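Local coordinates for nickel ABC transporter (Nickel-binding protein) (Bacillus halodurans, PDB 3T66) that probably serves as the extracytoplasmic solute-binding component of an ABC importer, possibly for nickel or peptides, at residues D393-T405 with P416-T428. Sequence-based numbering, arbitrary orientation.
Sequences DAGYYLNATYHPT and PELTGIIDELNRT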
loop_
_atom_site.group_PDB
_atom_site.type_symbol
_atom_site.label_atom_id
_atom_site.label_comp_id
_atom_site.label_asym_id
_atom_site.label_seq_id
_atom_site.Cartn_x
_atom_site.Cartn_y
_atom_site.Cartn_z
ATOM N N ASP A 393 4.790 -3.109 -7.486
ATOM C CA ASP A 393 4.334 -3.810 -8.690
ATOM C C ASP A 393 2.804 -3.684 -8.791
ATOM O O ASP A 393 2.099 -3.741 -7.763
ATOM C CB ASP A 393 4.771 -5.284 -8.687
ATOM C CG ASP A 393 4.627 -5.952 -10.074
ATOM O OD1 ASP A 393 5.585 -5.871 -10.895
ATOM O OD2 ASP A 393 3.560 -6.559 -10.368
ATOM N N ALA A 394 2.290 -3.496 -10.007
ATOM C CA ALA A 394 0.887 -3.278 -10.151
ATOM C C ALA A 394 0.241 -4.401 -10.869
ATOM O O ALA A 394 -0.962 -4.334 -11.107
ATOM C CB ALA A 394 0.634 -2.028 -10.875
ATOM N N GLY A 395 1.008 -5.437 -11.216
ATOM C CA GLY A 395 0.476 -6.596 -11.969
ATOM C C GLY A 395 -0.707 -7.352 -11.366
ATOM O O GLY A 395 -1.637 -7.713 -12.085
ATOM N N TYR A 396 -0.670 -7.596 -10.050
ATOM C CA TYR A 396 -1.784 -8.220 -9.376
ATOM C C TYR A 396 -2.984 -7.308 -9.445
ATOM O O TYR A 396 -4.066 -7.748 -9.806
ATOM C CB TYR A 396 -1.509 -8.621 -7.922
ATOM C CG TYR A 396 -2.782 -9.174 -7.283
ATOM C CD1 TYR A 396 -3.113 -10.553 -7.360
ATOM C CD2 TYR A 396 -3.714 -8.294 -6.673
ATOM C CE1 TYR A 396 -4.299 -11.040 -6.817
ATOM C CE2 TYR A 396 -4.906 -8.759 -6.135
ATOM C CZ TYR A 396 -5.190 -10.124 -6.203
ATOM O OH TYR A 396 -6.386 -10.526 -5.656
ATOM N N TYR A 397 -2.825 -6.045 -9.103
ATOM C CA TYR A 397 -4.002 -5.177 -9.065
ATOM C C TYR A 397 -4.721 -5.138 -10.409
ATOM O O TYR A 397 -5.963 -5.255 -10.506
ATOM C CB TYR A 397 -3.575 -3.774 -8.705
ATOM C CG TYR A 397 -4.591 -2.753 -9.038
ATOM C CD1 TYR A 397 -5.781 -2.676 -8.318
ATOM C CD2 TYR A 397 -4.367 -1.836 -10.076
ATOM C CE1 TYR A 397 -6.739 -1.692 -8.587
ATOM C CE2 TYR A 397 -5.326 -0.843 -10.392
ATOM C CZ TYR A 397 -6.519 -0.763 -9.626
ATOM O OH TYR A 397 -7.478 0.214 -9.898
ATOM N N LEU A 398 -3.922 -4.947 -11.447
ATOM C CA LEU A 398 -4.474 -4.633 -12.728
ATOM C C LEU A 398 -5.154 -5.853 -13.195
ATOM O O LEU A 398 -6.322 -5.815 -13.556
ATOM C CB LEU A 398 -3.398 -4.252 -13.714
ATOM C CG LEU A 398 -2.902 -2.837 -13.552
ATOM C CD1 LEU A 398 -1.659 -2.669 -14.389
ATOM C CD2 LEU A 398 -3.953 -1.857 -13.934
ATOM N N ASN A 399 -4.435 -6.956 -13.175
ATOM C CA ASN A 399 -5.054 -8.172 -13.583
ATOM C C ASN A 399 -6.351 -8.431 -12.798
ATOM O O ASN A 399 -7.412 -8.708 -13.393
ATOM C CB ASN A 399 -4.101 -9.334 -13.457
ATOM C CG ASN A 399 -4.551 -10.502 -14.275
ATOM O OD1 ASN A 399 -4.232 -10.608 -15.471
ATOM N ND2 ASN A 399 -5.325 -11.380 -13.656
ATOM N N ALA A 400 -6.283 -8.285 -11.478
ATOM C CA ALA A 400 -7.421 -8.585 -10.650
ATOM C C ALA A 400 -8.619 -7.704 -10.998
ATOM O O ALA A 400 -9.769 -8.163 -10.988
ATOM C CB ALA A 400 -7.071 -8.453 -9.210
ATOM N N THR A 401 -8.384 -6.454 -11.339
ATOM C CA THR A 401 -9.522 -5.536 -11.439
ATOM C C THR A 401 -10.043 -5.292 -12.874
ATOM O O THR A 401 -11.177 -4.795 -13.089
ATOM C CB THR A 401 -9.155 -4.231 -10.728
ATOM O OG1 THR A 401 -8.590 -4.564 -9.442
ATOM C CG2 THR A 401 -10.351 -3.364 -10.540
ATOM N N TYR A 402 -9.228 -5.669 -13.857
ATOM C CA TYR A 402 -9.469 -5.263 -15.224
ATOM C C TYR A 402 -9.521 -6.405 -16.203
ATOM O O TYR A 402 -10.217 -6.322 -17.194
ATOM C CB TYR A 402 -8.393 -4.277 -15.636
ATOM C CG TYR A 402 -8.478 -3.006 -14.856
ATOM C CD1 TYR A 402 -9.536 -2.111 -15.080
ATOM C CD2 TYR A 402 -7.526 -2.698 -13.887
ATOM C CE1 TYR A 402 -9.642 -0.932 -14.371
ATOM C CE2 TYR A 402 -7.613 -1.525 -13.160
ATOM C CZ TYR A 402 -8.681 -0.636 -13.411
ATOM O OH TYR A 402 -8.802 0.544 -12.709
ATOM N N HIS A 403 -8.776 -7.471 -15.953
ATOM C CA HIS A 403 -8.809 -8.568 -16.896
ATOM C C HIS A 403 -10.142 -9.309 -16.794
ATOM O O HIS A 403 -10.634 -9.509 -15.696
ATOM C CB HIS A 403 -7.650 -9.505 -16.681
ATOM C CG HIS A 403 -7.590 -10.594 -17.691
ATOM N ND1 HIS A 403 -8.524 -11.609 -17.739
ATOM C CD2 HIS A 403 -6.734 -10.819 -18.710
ATOM C CE1 HIS A 403 -8.241 -12.418 -18.743
ATOM N NE2 HIS A 403 -7.151 -11.969 -19.340
ATOM N N PRO A 404 -10.746 -9.688 -17.944
ATOM C CA PRO A 404 -11.986 -10.500 -17.969
ATOM C C PRO A 404 -12.033 -11.585 -16.884
ATOM O O PRO A 404 -13.042 -11.739 -16.230
ATOM C CB PRO A 404 -11.950 -11.160 -19.364
ATOM C CG PRO A 404 -11.011 -10.287 -20.218
ATOM C CD PRO A 404 -10.363 -9.255 -19.306
ATOM N N THR A 405 -10.929 -12.303 -16.690
ATOM C CA THR A 405 -10.829 -13.400 -15.734
ATOM C C THR A 405 -10.601 -12.908 -14.292
ATOM O O THR A 405 -10.598 -13.688 -13.350
ATOM C CB THR A 405 -9.655 -14.345 -16.147
ATOM N N PRO A 416 -10.848 -5.316 -24.869
ATOM C CA PRO A 416 -9.803 -6.160 -25.463
ATOM C C PRO A 416 -8.484 -5.434 -25.610
ATOM O O PRO A 416 -7.453 -6.038 -25.377
ATOM C CB PRO A 416 -10.388 -6.559 -26.826
ATOM C CG PRO A 416 -11.890 -6.338 -26.656
ATOM C CD PRO A 416 -11.976 -5.119 -25.798
ATOM N N GLU A 417 -8.497 -4.159 -25.952
ATOM C CA GLU A 417 -7.222 -3.427 -26.009
ATOM C C GLU A 417 -6.445 -3.528 -24.669
ATOM O O GLU A 417 -5.329 -4.050 -24.635
ATOM C CB GLU A 417 -7.412 -1.974 -26.484
ATOM C CG GLU A 417 -6.328 -1.012 -26.019
ATOM C CD GLU A 417 -6.203 0.248 -26.880
ATOM O OE1 GLU A 417 -5.052 0.564 -27.241
ATOM O OE2 GLU A 417 -7.225 0.932 -27.193
ATOM N N LEU A 418 -7.069 -3.066 -23.583
ATOM C CA LEU A 418 -6.622 -3.315 -22.215
ATOM C C LEU A 418 -6.212 -4.763 -21.907
ATOM O O LEU A 418 -5.089 -5.025 -21.474
ATOM C CB LEU A 418 -7.691 -2.873 -21.212
ATOM C CG LEU A 418 -7.291 -2.821 -19.740
ATOM C CD1 LEU A 418 -6.005 -2.061 -19.530
ATOM C CD2 LEU A 418 -8.378 -2.139 -18.953
ATOM N N THR A 419 -7.119 -5.697 -22.111
ATOM C CA THR A 419 -6.763 -7.066 -21.967
ATOM C C THR A 419 -5.498 -7.399 -22.744
ATOM O O THR A 419 -4.658 -8.214 -22.296
ATOM C CB THR A 419 -7.900 -7.892 -22.383
ATOM O OG1 THR A 419 -9.011 -7.518 -21.548
ATOM C CG2 THR A 419 -7.554 -9.422 -22.255
ATOM N N GLY A 420 -5.333 -6.724 -23.879
ATOM C CA GLY A 420 -4.121 -6.879 -24.679
ATOM C C GLY A 420 -2.901 -6.651 -23.801
ATOM O O GLY A 420 -2.000 -7.493 -23.684
ATOM N N ILE A 421 -2.896 -5.499 -23.148
ATOM C CA ILE A 421 -1.728 -5.052 -22.439
ATOM C C ILE A 421 -1.505 -5.969 -21.269
ATOM O O ILE A 421 -0.405 -6.488 -21.076
ATOM C CB ILE A 421 -1.885 -3.609 -22.003
ATOM C CG1 ILE A 421 -2.209 -2.739 -23.217
ATOM C CG2 ILE A 421 -0.603 -3.140 -21.378
ATOM C CD1 ILE A 421 -2.602 -1.316 -22.889
ATOM N N ILE A 422 -2.567 -6.206 -20.515
ATOM C CA ILE A 422 -2.438 -6.996 -19.285
ATOM C C ILE A 422 -1.876 -8.356 -19.636
ATOM O O ILE A 422 -0.958 -8.822 -18.986
ATOM C CB ILE A 422 -3.736 -7.051 -18.427
ATOM C CG1 ILE A 422 -4.072 -5.634 -17.939
ATOM C CG2 ILE A 422 -3.577 -8.048 -17.261
ATOM C CD1 ILE A 422 -5.542 -5.390 -17.605
ATOM N N ASP A 423 -2.382 -8.934 -20.711
ATOM C CA ASP A 423 -1.753 -10.111 -21.290
ATOM C C ASP A 423 -0.218 -10.020 -21.521
ATOM O O ASP A 423 0.519 -10.884 -21.011
ATOM C CB ASP A 423 -2.479 -10.513 -22.576
ATOM C CG ASP A 423 -3.859 -11.091 -22.315
ATOM O OD1 ASP A 423 -4.208 -11.202 -21.118
ATOM O OD2 ASP A 423 -4.588 -11.437 -23.286
ATOM N N GLU A 424 0.285 -9.031 -22.265
ATOM C CA GLU A 424 1.749 -8.997 -22.455
ATOM C C GLU A 424 2.346 -8.881 -21.082
ATOM O O GLU A 424 3.270 -9.634 -20.750
ATOM C CB GLU A 424 2.284 -7.874 -23.381
ATOM N N LEU A 425 1.763 -7.974 -20.278
ATOM C CA LEU A 425 2.286 -7.673 -18.941
ATOM C C LEU A 425 2.443 -8.927 -18.124
ATOM O O LEU A 425 3.468 -9.057 -17.497
ATOM C CB LEU A 425 1.478 -6.623 -18.185
ATOM C CG LEU A 425 2.017 -6.281 -16.780
ATOM C CD1 LEU A 425 3.347 -5.615 -16.821
ATOM C CD2 LEU A 425 1.072 -5.432 -15.942
ATOM N N ASN A 426 1.462 -9.840 -18.142
ATOM C CA ASN A 426 1.551 -11.097 -17.370
ATOM C C ASN A 426 2.577 -12.092 -17.965
ATOM O O ASN A 426 2.965 -13.054 -17.334
ATOM C CB ASN A 426 0.187 -11.806 -17.199
ATOM C CG ASN A 426 -0.938 -10.907 -16.602
ATOM O OD1 ASN A 426 -0.696 -9.921 -15.880
ATOM N ND2 ASN A 426 -2.196 -11.281 -16.899
ATOM N N ARG A 427 2.999 -11.865 -19.193
ATOM C CA ARG A 427 3.996 -12.716 -19.808
ATOM C C ARG A 427 5.340 -11.977 -19.828
ATOM O O ARG A 427 6.197 -12.297 -20.668
ATOM C CB ARG A 427 3.562 -13.085 -21.242
ATOM N N THR A 428 5.535 -10.996 -18.928
ATOM C CA THR A 428 6.762 -10.139 -18.962
ATOM C C THR A 428 7.616 -10.076 -17.704
ATOM O O THR A 428 7.198 -9.487 -16.684
ATOM C CB THR A 428 6.477 -8.652 -19.287
ATOM O OG1 THR A 428 5.600 -8.547 -20.414
ATOM C CG2 THR A 428 7.786 -7.900 -19.542
#
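Ile422 lodges between Leu398, Asn399 and Tyr402 where two consecutive helices, 395-402 and 416-426, pack as an antiparallel helical hairpin with an angle of 144° between their directions and axes 10.3 Å apart. The hairpin belongs to a family 5 solute-binding protein and lies away from the calcium-binding Asp179. Ile422 CD1, Leu418 and Leu425 line its apolar seam from one side, while Ile422 CG2 lies against the Asn399 side chain, closest to OD1. With CG1 anti to the carbonyl carbon (chi1 -64°), Ile422 CD1 reaches Tyr402 CB at 3.6 Å. Leu418 CD2 packs on the same Tyr402 CB at 3.9 Å, and at the other end of the seam the side chains of Leu425 and Leu398 cross at about a right angle, CD2 of Leu425 lying 4.2 Å from CD1 of Leu398 and also approaching Gly395 CA. Leu398 and Tyr402 continue inward to Ile445 of helix 431-447 and Phe453 of strand 451-464, respectively.

One polar bond ties the helices: Asn426 ND2 donates to Asn399 OD1 over 2.6 Å. The donor sits above the acceptor's carbonyl plane, and the two amide planes are 60° apart. An alanine at Asn399 would remove this acceptor and probably leave the Asn426 amide free to turn beside Ile422.

Near the hairpin's connecting loop, Thr419 CG2 touches the His403 imidazole, and its hydroxyl, hydrogen-bonded to Asp415 O, meets the Pro404 ring. His403 ND1 accepts from Thr405 N in the ring plane, which probably helps fix the imidazole's rotation; Asp423 OD1 lies at the ring edge, 3.5 Å from His403 CD2.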